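PDB 5UR2: bifunctional protein PutA from Bdellovibrio bacteriovorus, which probably couples proline dehydrogenase and L-glutamate gamma-semialdehyde dehydrogenase activities, oxidising proline to glutamate with FAD and NAD(+). Local coordinates for residues N52-F56 / H72-F77. Numbering follows the deposited sequence.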
loop_
_atom_site.group_PDB
_atom_site.type_symbol
_atom_site.label_atom_id
_atom_site.label_comp_id
_atom_site.label_asym_id
_atom_site.label_seq_id
_atom_site.Cartn_x
_atom_site.Cartn_y
_atom_site.Cartn_z
ATOM N N ASN B 52 -19.343 26.412 10.011
ATOM C CA ASN B 52 -18.928 27.660 9.381
ATOM C C ASN B 52 -19.462 28.880 10.126
ATOM O O ASN B 52 -18.753 29.883 10.264
ATOM C CB ASN B 52 -19.371 27.685 7.920
ATOM C CG ASN B 52 -18.615 26.684 7.067
ATOM O OD1 ASN B 52 -17.528 26.232 7.430
ATOM N ND2 ASN B 52 -19.185 26.336 5.921
ATOM N N MET B 53 -20.705 28.828 10.605
ATOM C CA MET B 53 -21.247 30.004 11.281
ATOM C C MET B 53 -20.533 30.244 12.604
ATOM O O MET B 53 -20.239 31.395 12.953
ATOM C CB MET B 53 -22.762 29.881 11.464
ATOM C CG MET B 53 -23.404 31.079 12.190
ATOM S SD MET B 53 -23.165 32.716 11.418
ATOM C CE MET B 53 -24.010 32.496 9.854
ATOM N N PHE B 54 -20.240 29.177 13.356
ATOM C CA PHE B 54 -19.563 29.358 14.640
ATOM C C PHE B 54 -18.112 29.807 14.457
ATOM O O PHE B 54 -17.603 30.604 15.254
ATOM C CB PHE B 54 -19.600 28.066 15.465
ATOM C CG PHE B 54 -20.973 27.682 15.970
ATOM C CD1 PHE B 54 -22.112 28.366 15.571
ATOM C CD2 PHE B 54 -21.112 26.642 16.881
ATOM C CE1 PHE B 54 -23.368 27.999 16.044
ATOM C CE2 PHE B 54 -22.367 26.276 17.366
ATOM C CZ PHE B 54 -23.490 26.949 16.950
ATOM N N ARG B 55 -17.426 29.302 13.425
ATOM C CA ARG B 55 -16.068 29.751 13.140
ATOM C C ARG B 55 -16.055 31.198 12.678
ATOM O O ARG B 55 -15.181 31.982 13.077
ATOM C CB ARG B 55 -15.433 28.863 12.073
ATOM C CG ARG B 55 -15.076 27.475 12.573
ATOM C CD ARG B 55 -14.416 26.642 11.491
ATOM N NE ARG B 55 -13.849 25.419 12.055
ATOM C CZ ARG B 55 -13.302 24.456 11.328
ATOM N NH1 ARG B 55 -13.256 24.583 10.010
ATOM N NH2 ARG B 55 -12.814 23.369 11.915
ATOM N N PHE B 56 -17.015 31.571 11.836
ATOM C CA PHE B 56 -17.098 32.958 11.401
ATOM C C PHE B 56 -17.299 33.877 12.596
ATOM O O PHE B 56 -16.592 34.878 12.752
ATOM C CB PHE B 56 -18.246 33.144 10.415
ATOM C CG PHE B 56 -18.373 34.550 9.927
ATOM C CD1 PHE B 56 -17.585 34.994 8.882
ATOM C CD2 PHE B 56 -19.226 35.448 10.549
ATOM C CE1 PHE B 56 -17.675 36.294 8.431
ATOM C CE2 PHE B 56 -19.313 36.753 10.110
ATOM C CZ PHE B 56 -18.538 37.180 9.051
ATOM N N HIS B 72 -13.986 37.210 4.378
ATOM C CA HIS B 72 -14.228 36.050 5.235
ATOM C C HIS B 72 -15.635 35.512 5.037
ATOM O O HIS B 72 -15.851 34.292 5.034
ATOM C CB HIS B 72 -13.997 36.402 6.708
ATOM C CG HIS B 72 -12.554 36.443 7.099
ATOM N ND1 HIS B 72 -11.736 37.512 6.814
ATOM C CD2 HIS B 72 -11.779 35.541 7.746
ATOM C CE1 HIS B 72 -10.525 37.276 7.283
ATOM N NE2 HIS B 72 -10.524 36.087 7.854
ATOM N N LEU B 73 -16.604 36.412 4.858
ATOM C CA LEU B 73 -17.981 35.988 4.645
ATOM C C LEU B 73 -18.097 35.118 3.398
ATOM O O LEU B 73 -18.649 34.011 3.449
ATOM C CB LEU B 73 -18.882 37.219 4.554
ATOM C CG LEU B 73 -20.355 37.027 4.899
ATOM C CD1 LEU B 73 -20.494 36.499 6.300
ATOM C CD2 LEU B 73 -21.095 38.342 4.761
ATOM N N LYS B 74 -17.543 35.593 2.274
ATOM C CA LYS B 74 -17.593 34.819 1.037
ATOM C C LYS B 74 -16.921 33.463 1.213
ATOM O O LYS B 74 -17.441 32.437 0.758
ATOM C CB LYS B 74 -16.938 35.609 -0.102
ATOM N N GLU B 75 -15.772 33.433 1.897
ATOM C CA GLU B 75 -15.035 32.182 2.050
ATOM C C GLU B 75 -15.771 31.201 2.950
ATOM O O GLU B 75 -15.745 29.988 2.703
ATOM C CB GLU B 75 -13.641 32.455 2.606
ATOM C CG GLU B 75 -12.768 33.295 1.691
ATOM C CD GLU B 75 -11.411 33.547 2.302
ATOM O OE1 GLU B 75 -11.014 32.764 3.198
ATOM O OE2 GLU B 75 -10.748 34.525 1.906
ATOM N N TYR B 76 -16.416 31.694 4.009
ATOM C CA TYR B 76 -17.103 30.781 4.918
ATOM C C TYR B 76 -18.449 30.330 4.362
ATOM O O TYR B 76 -18.903 29.226 4.687
ATOM C CB TYR B 76 -17.296 31.427 6.293
ATOM C CG TYR B 76 -16.115 31.287 7.246
ATOM C CD1 TYR B 76 -15.827 30.073 7.847
ATOM C CD2 TYR B 76 -15.303 32.372 7.550
ATOM C CE1 TYR B 76 -14.748 29.934 8.722
ATOM C CE2 TYR B 76 -14.225 32.245 8.429
ATOM C CZ TYR B 76 -13.956 31.021 9.010
ATOM O OH TYR B 76 -12.903 30.872 9.882
ATOM N N PHE B 77 -19.090 31.155 3.533
ATOM C CA PHE B 77 -20.379 30.814 2.920
ATOM C C PHE B 77 -20.384 31.053 1.407
ATOM O O PHE B 77 -20.342 30.113 0.608
ATOM C CB PHE B 77 -21.492 31.627 3.572
ATOM C CG PHE B 77 -21.379 31.715 5.077
ATOM C CD1 PHE B 77 -21.816 30.672 5.888
ATOM C CD2 PHE B 77 -20.832 32.843 5.679
ATOM C CE1 PHE B 77 -21.712 30.757 7.272
ATOM C CE2 PHE B 77 -20.723 32.929 7.049
ATOM C CZ PHE B 77 -21.163 31.881 7.850
#
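Three aromatic rings, Phe56, Tyr76 and Phe77, fill the gap between 52-56 and 72-77, which share no hydrogen bond. Phe56 touches four residues of 72-77: one face of its ring takes the methyl group Leu73 CD1 in a CH-pi contact, 3.8 Å from the ring centroid, and Phe77 approaches over that same face, Phe56 CG lying 4.1 Å from Phe77 CE2. Tyr76 CD2 lies 3.7 Å from Phe56 CD1, near the plane of the Phe56 ring, in an oblique pair. Around this cluster, Met53 CE packs 3.5 Å from Phe77 CZ, and Met53 SD lies obliquely 5.4 Å from the Phe77 ring centroid, a Met-aromatic contact, while Arg55 CB packs 3.6 Å from Tyr76 CE1. The segments lie on helix 47-59 and at the C-terminal end of helix 66-76, an antiparallel helical hairpin in the PutA N-terminal region; their local axes run at 158° and come no closer than 10.4 Å, a spacing that leaves room for the large rings. Asn52 sits opposite Tyr76, where Asn52 ND2 is 3.2 Å from Tyr76 O but at an angle too poor for a hydrogen bond. The hairpin touches both catalytic parts of the chain: Phe54, turned away from the contact, packs on helix 409-423, which follows the last proline dehydrogenase barrel strand, whereas His72 hydrogen-bonds Asp758 in the aldehyde dehydrogenase region. Arg55 NH2 and Tyr76 OH hydrogen-bond Thr974 O and Arg976 NH1 of the second subunit.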